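Local coordinates for 5-formyltetrahydrofolate cyclo-ligase family protein (PDB 2JCB) that probably catalyses the ATP- and magnesium-dependent cyclisation of 5-formyltetrahydrofolate to 5,10-methenyltetrahydrofolate in folate metabolism, at residues 42-48 / 185-189; 134-140 / 170-175. All blocks are in the same frame, centred on the assembly; numbering follows the deposited sequence.

Contact 1. Residues 42-48 / 185-189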
ATOM      1  N   SER A  42       7.177 -13.928  -1.106  1.00 29.28           N
ATOM      2  CA  SER A  42       7.395 -13.874   0.353  1.00 27.90           C
ATOM      3  C   SER A  42       6.070 -13.524   1.070  1.00 28.89           C
ATOM      4  O   SER A  42       5.710 -14.147   2.084  1.00 27.64           O
ATOM      5  CB  SER A  42       8.452 -12.837   0.655  1.00 30.18           C
ATOM      6  OG  SER A  42       8.700 -12.696   2.070  1.00 34.37           O
ATOM      7  N   LEU A  43       5.324 -12.577   0.499  1.00 28.61           N
ATOM      8  CA  LEU A  43       3.944 -12.284   1.004  1.00 28.56           C
ATOM      9  C   LEU A  43       3.091 -13.541   1.191  1.00 28.59           C
ATOM     10  O   LEU A  43       2.470 -13.692   2.256  1.00 28.45           O
ATOM     11  CB  LEU A  43       3.171 -11.343   0.037  1.00 29.98           C
ATOM     12  CG  LEU A  43       1.643 -11.201   0.374  1.00 29.72           C
ATOM     13  CD1 LEU A  43       1.509 -10.476   1.716  1.00 32.53           C
ATOM     14  CD2 LEU A  43       1.023 -10.291  -0.741  1.00 30.21           C
ATOM     15  N   TYR A  44       3.033 -14.432   0.185  1.00 28.68           N
ATOM     16  CA  TYR A  44       2.122 -15.558   0.226  1.00 28.89           C
ATOM     17  C   TYR A  44       2.552 -16.574   1.287  1.00 29.94           C
ATOM     18  O   TYR A  44       1.787 -17.436   1.630  1.00 32.04           O
ATOM     19  CB  TYR A  44       2.085 -16.259  -1.110  1.00 28.76           C
ATOM     20  CG  TYR A  44       1.724 -15.379  -2.298  1.00 26.28           C
ATOM     21  CD1 TYR A  44       0.948 -14.222  -2.129  1.00 27.44           C
ATOM     22  CD2 TYR A  44       2.237 -15.678  -3.569  1.00 27.86           C
ATOM     23  CE1 TYR A  44       0.637 -13.387  -3.232  1.00 30.33           C
ATOM     24  CE2 TYR A  44       1.931 -14.874  -4.697  1.00 31.72           C
ATOM     25  CZ  TYR A  44       1.130 -13.729  -4.517  1.00 31.74           C
ATOM     26  OH  TYR A  44       0.829 -12.912  -5.615  1.00 30.22           O
ATOM     27  N   GLU A  45       3.791 -16.484   1.760  1.00 28.99           N
ATOM     28  CA  GLU A  45       4.256 -17.367   2.853  1.00 29.14           C
ATOM     29  C   GLU A  45       3.878 -16.862   4.250  1.00 28.62           C
ATOM     30  O   GLU A  45       4.066 -17.599   5.222  1.00 27.89           O
ATOM     31  CB  GLU A  45       5.765 -17.534   2.784  1.00 29.65           C
ATOM     32  CG  GLU A  45       6.222 -18.311   1.556  1.00 31.70           C
ATOM     33  CD  GLU A  45       7.653 -18.792   1.698  1.00 38.50           C
ATOM     34  OE1 GLU A  45       8.389 -18.229   2.555  1.00 41.52           O
ATOM     35  OE2 GLU A  45       8.045 -19.728   0.974  1.00 37.05           O
ATOM     36  N   GLN A  46       3.397 -15.618   4.341  1.00 27.61           N
ATOM     37  CA  GLN A  46       3.134 -14.954   5.623  1.00 27.65           C
ATOM     38  C   GLN A  46       1.855 -15.523   6.239  1.00 28.55           C
ATOM     39  O   GLN A  46       0.826 -15.794   5.526  1.00 29.10           O
ATOM     40  CB  GLN A  46       3.072 -13.393   5.512  1.00 27.73           C
ATOM     41  CG  GLN A  46       4.369 -12.730   4.915  1.00 27.64           C
ATOM     42  CD  GLN A  46       5.609 -13.161   5.626  1.00 28.62           C
ATOM     43  OE1 GLN A  46       5.729 -13.012   6.837  1.00 32.22           O
ATOM     44  NE2 GLN A  46       6.555 -13.744   4.883  1.00 29.57           N
ATOM     45  N   LYS A  47       1.929 -15.766   7.550  1.00 27.34           N
ATOM     46  CA  LYS A  47       0.752 -16.256   8.289  1.00 27.96           C
ATOM     47  C   LYS A  47      -0.489 -15.368   8.056  1.00 28.93           C
ATOM     48  O   LYS A  47      -1.583 -15.890   7.871  1.00 29.57           O
ATOM     49  CB  LYS A  47       1.098 -16.349   9.768  1.00 27.53           C
ATOM     50  CG  LYS A  47      -0.060 -16.700  10.694  1.00 28.92           C
ATOM     51  CD  LYS A  47       0.511 -16.741  12.133  1.00 31.15           C
ATOM     52  CE  LYS A  47      -0.594 -16.728  13.181  1.00 33.80           C
ATOM     53  NZ  LYS A  47      -1.068 -18.098  13.330  1.00 37.16           N
ATOM     54  N   GLU A  48      -0.318 -14.055   8.078  1.00 29.29           N
ATOM     55  CA  GLU A  48      -1.445 -13.151   7.949  1.00 32.60           C
ATOM     56  C   GLU A  48      -2.067 -13.159   6.557  1.00 32.30           C
ATOM     57  O   GLU A  48      -3.255 -12.895   6.444  1.00 33.58           O
ATOM     58  CB  GLU A  48      -1.122 -11.734   8.392  1.00 33.35           C
ATOM     59  CG  GLU A  48      -0.032 -11.095   7.614  1.00 35.72           C
ATOM     60  CD  GLU A  48       1.329 -11.247   8.271  1.00 38.99           C
ATOM     61  OE1 GLU A  48       1.690 -12.357   8.725  1.00 35.93           O
ATOM     62  OE2 GLU A  48       2.047 -10.235   8.315  1.00 39.37           O
ATOM     63  N   GLU A 185       2.658  -2.517  10.522  1.00 29.56           N
ATOM     64  CA  GLU A 185       3.138  -3.579  11.402  1.00 29.99           C
ATOM     65  C   GLU A 185       4.263  -4.425  10.804  1.00 29.23           C
ATOM     66  O   GLU A 185       4.995  -5.078  11.538  1.00 30.52           O
ATOM     67  CB  GLU A 185       1.998  -4.520  11.785  1.00 30.71           C
ATOM     68  CG  GLU A 185       1.056  -3.854  12.727  1.00 32.26           C
ATOM     69  CD  GLU A 185      -0.209  -4.684  12.953  1.00 37.71           C
ATOM     70  OE1 GLU A 185      -0.585  -5.550  12.121  1.00 36.04           O
ATOM     71  OE2 GLU A 185      -0.851  -4.444  13.974  1.00 42.08           O
ATOM     72  N   LYS A 186       4.326  -4.490   9.499  1.00 28.78           N
ATOM     73  CA  LYS A 186       5.319  -5.348   8.829  1.00 28.46           C
ATOM     74  C   LYS A 186       5.633  -4.794   7.465  1.00 29.32           C
ATOM     75  O   LYS A 186       4.741  -4.269   6.772  1.00 28.92           O
ATOM     76  CB  LYS A 186       4.718  -6.741   8.627  1.00 29.63           C
ATOM     77  CG  LYS A 186       5.723  -7.722   7.889  1.00 31.83           C
ATOM     78  CD  LYS A 186       5.120  -9.090   7.676  1.00 33.09           C
ATOM     79  CE  LYS A 186       5.174  -9.917   8.970  1.00 37.30           C
ATOM     80  NZ  LYS A 186       4.656 -11.308   8.768  1.00 33.52           N
ATOM     81  N   ILE A 187       6.898  -4.903   7.065  1.00 28.73           N
ATOM     82  CA  ILE A 187       7.315  -4.464   5.718  1.00 28.82           C
ATOM     83  C   ILE A 187       8.001  -5.723   5.105  1.00 30.43           C
ATOM     84  O   ILE A 187       8.858  -6.341   5.761  1.00 31.87           O
ATOM     85  CB  ILE A 187       8.247  -3.207   5.705  1.00 28.04           C
ATOM     86  CG1 ILE A 187       7.540  -1.993   6.373  1.00 27.76           C
ATOM     87  CG2 ILE A 187       8.650  -2.839   4.257  1.00 30.48           C
ATOM     88  CD1 ILE A 187       8.425  -1.155   7.144  1.00 34.66           C
ATOM     89  N   ILE A 188       7.596  -6.113   3.901  1.00 28.09           N
ATOM     90  CA  ILE A 188       8.231  -7.200   3.153  1.00 29.41           C
ATOM     91  C   ILE A 188       9.019  -6.578   1.993  1.00 29.92           C
ATOM     92  O   ILE A 188       8.414  -5.872   1.159  1.00 30.96           O
ATOM     93  CB  ILE A 188       7.182  -8.145   2.605  1.00 29.11           C
ATOM     94  CG1 ILE A 188       6.278  -8.679   3.740  1.00 32.11           C
ATOM     95  CG2 ILE A 188       7.853  -9.291   1.877  1.00 29.35           C
ATOM     96  CD1 ILE A 188       5.159  -9.422   3.224  1.00 32.96           C
ATOM     97  N   THR A 189      10.319  -6.859   1.919  1.00 29.64           N
ATOM     98  CA  THR A 189      11.174  -6.446   0.805  1.00 28.66           C
ATOM     99  C   THR A 189      11.692  -7.706   0.152  1.00 29.05           C
ATOM    100  O   THR A 189      11.339  -8.844   0.574  1.00 26.79           O
ATOM    101  CB  THR A 189      12.379  -5.573   1.254  1.00 29.11           C
ATOM    102  OG1 THR A 189      13.335  -6.403   1.934  1.00 30.06           O
ATOM    103  CG2 THR A 189      11.941  -4.388   2.164  1.00 30.85           C
TER
HETATM  104  O   HOH W   1      10.825 -11.374   2.161  1.00 24.67           O
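In this Rossmann-like α/β fold, residues 42-48, on helices 29-44 and 47-51, pack over strand 186-189, which lies in the central sheet between strands 161-165 and 192-195. Lys186 and Ile188 project from the same side of the strand and divide the contact between charge and packing. The Lys186 side chain carries NZ to Gln46 OE1 (2.8 Å) and to Glu48 OE2 (2.9 Å), the latter a salt bridge; a weak bond from NZ to Glu48 OE1 (3.1 Å) completes the set. Gln46, the N-cap residue of helix 47-51, has both ends of its amide employed: while OE1 receives the lysine, NE2 donates to Ser42 O at 3.0 Å. That carbonyl also accepts Glu45 N at 3.0 Å. Beside these polar groups Ile188 packs with CD1 3.8 Å from Gln46 CG and 4.1 Å from Leu43 CD1; Leu43 also reaches Leu163 of the neighbouring strand. Near Thr189, a water joins the two segments, hydrogen-bonded to Ser42 OG at 2.5 Å and to Thr189 O at 3.0 Å.

Contact 2. Residues 134-140 / 170-175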
ATOM      1  N   GLY A 134       2.887   2.901  -0.398  1.00 30.37           N
ATOM      2  CA  GLY A 134       3.728   3.890   0.226  1.00 29.92           C
ATOM      3  C   GLY A 134       4.955   4.089  -0.570  1.00 31.15           C
ATOM      4  O   GLY A 134       5.194   3.293  -1.494  1.00 33.19           O
ATOM      5  N   VAL A 135       5.658   5.156  -0.209  1.00 29.25           N
ATOM      6  CA  VAL A 135       6.894   5.581  -0.881  1.00 27.26           C
ATOM      7  C   VAL A 135       8.126   5.133  -0.085  1.00 28.88           C
ATOM      8  O   VAL A 135       9.032   4.513  -0.634  1.00 28.58           O
ATOM      9  CB  VAL A 135       6.922   7.106  -1.247  1.00 30.05           C
ATOM     10  CG1 VAL A 135       8.207   7.444  -1.911  1.00 28.52           C
ATOM     11  CG2 VAL A 135       5.766   7.415  -2.177  1.00 30.01           C
ATOM     12  N   ALA A 136       8.237   5.557   1.168  1.00 27.51           N
ATOM     13  CA  ALA A 136       9.470   5.233   1.914  1.00 28.11           C
ATOM     14  C   ALA A 136       9.125   4.746   3.300  1.00 28.71           C
ATOM     15  O   ALA A 136       8.061   5.088   3.846  1.00 30.11           O
ATOM     16  CB  ALA A 136      10.338   6.431   2.021  1.00 26.33           C
ATOM     17  N   TYR A 137      10.006   3.918   3.877  1.00 29.26           N
ATOM     18  CA  TYR A 137       9.719   3.344   5.192  1.00 29.30           C
ATOM     19  C   TYR A 137      10.976   3.278   6.032  1.00 30.25           C
ATOM     20  O   TYR A 137      12.087   3.276   5.488  1.00 27.47           O
ATOM     21  CB  TYR A 137       9.188   1.917   5.038  1.00 29.97           C
ATOM     22  CG  TYR A 137       7.975   1.717   4.109  1.00 30.32           C
ATOM     23  CD1 TYR A 137       6.686   1.719   4.622  1.00 33.53           C
ATOM     24  CD2 TYR A 137       8.157   1.548   2.736  1.00 29.78           C
ATOM     25  CE1 TYR A 137       5.585   1.565   3.729  1.00 29.56           C
ATOM     26  CE2 TYR A 137       7.102   1.383   1.853  1.00 33.59           C
ATOM     27  CZ  TYR A 137       5.822   1.375   2.368  1.00 30.81           C
ATOM     28  OH  TYR A 137       4.774   1.226   1.467  1.00 35.35           O
ATOM     29  N   THR A 138      10.795   3.173   7.340  1.00 31.01           N
ATOM     30  CA  THR A 138      11.932   2.833   8.225  1.00 31.32           C
ATOM     31  C   THR A 138      11.726   1.438   8.823  1.00 32.04           C
ATOM     32  O   THR A 138      10.633   0.861   8.710  1.00 30.47           O
ATOM     33  CB  THR A 138      12.117   3.837   9.353  1.00 30.31           C
ATOM     34  OG1 THR A 138      11.043   3.688  10.291  1.00 30.48           O
ATOM     35  CG2 THR A 138      12.155   5.225   8.774  1.00 30.54           C
ATOM     36  N   GLU A 139      12.786   0.945   9.481  1.00 34.74           N
ATOM     37  CA  GLU A 139      12.803  -0.345  10.202  1.00 36.88           C
ATOM     38  C   GLU A 139      11.704  -0.377  11.242  1.00 36.67           C
ATOM     39  O   GLU A 139      11.167  -1.450  11.561  1.00 37.52           O
ATOM     40  CB  GLU A 139      14.164  -0.573  10.908  1.00 36.58           C
ATOM     41  CG  GLU A 139      14.569   0.516  11.936  1.00 38.13           C
ATOM     42  CD  GLU A 139      15.678   0.136  12.956  1.00 39.91           C
ATOM     43  OE1 GLU A 139      16.438  -0.836  12.732  1.00 43.32           O
ATOM     44  OE2 GLU A 139      15.795   0.858  13.987  1.00 44.66           O
ATOM     45  N   ARG A 140      11.345   0.811  11.713  1.00 34.63           N
ATOM     46  CA  ARG A 140      10.323   1.026  12.719  1.00 34.15           C
ATOM     47  C   ARG A 140       8.857   1.022  12.211  1.00 33.12           C
ATOM     48  O   ARG A 140       7.938   1.287  12.996  1.00 34.44           O
ATOM     49  CB  ARG A 140      10.618   2.347  13.423  1.00 33.29           C
ATOM     50  CG  ARG A 140      11.891   2.289  14.292  1.00 33.96           C
ATOM     51  CD  ARG A 140      12.309   3.651  14.770  1.00 35.15           C
ATOM     52  NE  ARG A 140      12.717   4.536  13.681  1.00 36.09           N
ATOM     53  CZ  ARG A 140      13.882   4.476  13.039  1.00 37.68           C
ATOM     54  NH1 ARG A 140      14.141   5.342  12.071  1.00 36.73           N
ATOM     55  NH2 ARG A 140      14.787   3.550  13.341  1.00 38.38           N
ATOM     56  N   GLN A 170      13.471   1.405  -0.953  1.00 29.00           N
ATOM     57  CA  GLN A 170      12.465   2.257  -0.330  1.00 27.47           C
ATOM     58  C   GLN A 170      12.650   2.341   1.157  1.00 29.71           C
ATOM     59  O   GLN A 170      12.040   3.193   1.807  1.00 29.31           O
ATOM     60  CB  GLN A 170      11.076   1.696  -0.624  1.00 26.51           C
ATOM     61  CG  GLN A 170      10.619   1.870  -2.060  1.00 25.93           C
ATOM     62  CD  GLN A 170       9.253   1.222  -2.295  1.00 27.35           C
ATOM     63  OE1 GLN A 170       9.134   0.149  -2.854  1.00 31.79           O
ATOM     64  NE2 GLN A 170       8.196   1.952  -1.903  1.00 26.59           N
ATOM     65  N   MET A 171      13.510   1.476   1.703  1.00 31.05           N
ATOM     66  CA  MET A 171      13.892   1.576   3.128  1.00 32.97           C
ATOM     67  C   MET A 171      14.884   2.691   3.387  1.00 32.60           C
ATOM     68  O   MET A 171      15.935   2.820   2.710  1.00 32.40           O
ATOM     69  CB  MET A 171      14.440   0.225   3.628  1.00 34.08           C
ATOM     70  CG  MET A 171      13.503  -0.952   3.433  1.00 34.14           C
ATOM     71  SD  MET A 171      11.896  -0.752   4.242  1.00 34.77           S
ATOM     72  CE  MET A 171      12.300  -0.183   5.906  1.00 31.06           C
ATOM     73  N   VAL A 172      14.556   3.545   4.357  1.00 32.22           N
ATOM     74  CA  VAL A 172      15.461   4.659   4.690  1.00 31.06           C
ATOM     75  C   VAL A 172      15.775   4.726   6.178  1.00 32.05           C
ATOM     76  O   VAL A 172      15.084   4.163   7.002  1.00 31.82           O
ATOM     77  CB  VAL A 172      14.983   6.060   4.164  1.00 31.49           C
ATOM     78  CG1 VAL A 172      14.711   6.037   2.648  1.00 29.95           C
ATOM     79  CG2 VAL A 172      13.768   6.542   4.936  1.00 32.12           C
ATOM     80  N   GLU A 173      16.839   5.443   6.515  1.00 32.30           N
ATOM     81  CA  GLU A 173      17.302   5.464   7.881  1.00 34.88           C
ATOM     82  C   GLU A 173      16.382   6.248   8.806  1.00 34.99           C
ATOM     83  O   GLU A 173      16.166   5.873   9.964  1.00 35.30           O
ATOM     84  CB  GLU A 173      18.695   6.057   7.902  1.00 35.37           C
ATOM     85  CG  GLU A 173      19.762   5.067   7.485  1.00 40.33           C
ATOM     86  CD  GLU A 173      19.909   3.963   8.501  1.00 45.96           C
ATOM     87  OE1 GLU A 173      20.139   4.296   9.687  1.00 48.16           O
ATOM     88  OE2 GLU A 173      19.757   2.775   8.121  1.00 48.66           O
ATOM     89  N   HIS A 174      15.812   7.320   8.274  1.00 34.91           N
ATOM     90  CA  HIS A 174      15.040   8.264   9.076  1.00 33.66           C
ATOM     91  C   HIS A 174      13.945   8.902   8.227  1.00 33.55           C
ATOM     92  O   HIS A 174      14.171   9.263   7.063  1.00 33.01           O
ATOM     93  CB  HIS A 174      15.993   9.332   9.675  1.00 33.43           C
ATOM     94  CG  HIS A 174      15.301  10.496  10.309  1.00 36.73           C
ATOM     95  ND1 HIS A 174      14.848  11.581   9.585  1.00 39.02           N
ATOM     96  CD2 HIS A 174      15.016  10.765  11.606  1.00 39.05           C
ATOM     97  CE1 HIS A 174      14.305  12.464  10.408  1.00 40.42           C
ATOM     98  NE2 HIS A 174      14.397  11.996  11.640  1.00 40.21           N
ATOM     99  N   ILE A 175      12.760   9.008   8.822  1.00 32.04           N
ATOM    100  CA  ILE A 175      11.633   9.736   8.273  1.00 32.42           C
ATOM    101  C   ILE A 175      11.201  10.713   9.348  1.00 33.75           C
ATOM    102  O   ILE A 175      11.174  10.348  10.530  1.00 33.29           O
ATOM    103  CB  ILE A 175      10.475   8.744   7.919  1.00 30.58           C
ATOM    104  CG1 ILE A 175      10.828   7.914   6.689  1.00 31.88           C
ATOM    105  CG2 ILE A 175       9.145   9.495   7.708  1.00 33.96           C
ATOM    106  CD1 ILE A 175       9.711   6.953   6.319  1.00 33.62           C
TER
HETATM  107  O   HOH W   2      15.252   2.135   8.818  1.00 26.46           O
HETATM  108  O   HOH W   3      12.552   7.839  11.390  1.00 30.64           O
HETATM  109  O   HOH W   4      16.955   2.836  10.838  1.00 46.47           O
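A single parallel β-bridge, Tyr137 with Met171, joins strand 136-137 to residues 170-175, which form no regular strand. Tyr137 supplies both bonds: its N donates to Gln170 O (3.0 Å) and its O accepts Val172 N (2.7 Å). Gln170 extends the pairing with its side chain, NE2 donating to Val135 O at 3.0 Å, while its OE1 is held by Tyr167 N. Strand 136-137 pairs on with strand 143-144, where Val135 and Ala136 both face Ile144 in a classic β-bulge; Ile144 and the glycines just after it line the ADP pocket. Apolar groups pack around the bridge: Met171 CE folds back to 3.9 Å from Tyr137 CB, and Ile175 CD1 lies 3.8 Å from Tyr137 CA. Farther along, Arg140 NH1 donates to Glu173 O (3.0 Å), and NH2 forms a salt bridge with Glu139 OE2 (2.9 Å). One water accepts from Glu139 N at 2.8 Å and donates to Val172 O at 2.7 Å.

Overall arrangement
The centres of contacts 1 and 2 lie about 17 Å apart, yet strand 186-189 connects them. Its Lys186 and Ile188 side chains serve contact 1, whereas Ile187, on the other face, packs into contact 2: Ile187 CD1 is 3.4 Å from Thr138 O and 3.8 Å from Tyr137 CB, and Ile187 CG2 is 3.9 Å from Met171 SD. Thr189 CG2 adds a touch at 4.0 Å to Met171 CG. Contact 2 borders the nucleotide site, with the Val135 side chain about 7 Å from ADP and that of Ile175 about 7 Å from magnesium. Asp181, which with Asp152 forms the metal site, lies in the chain between Ile175 and strand 186-189.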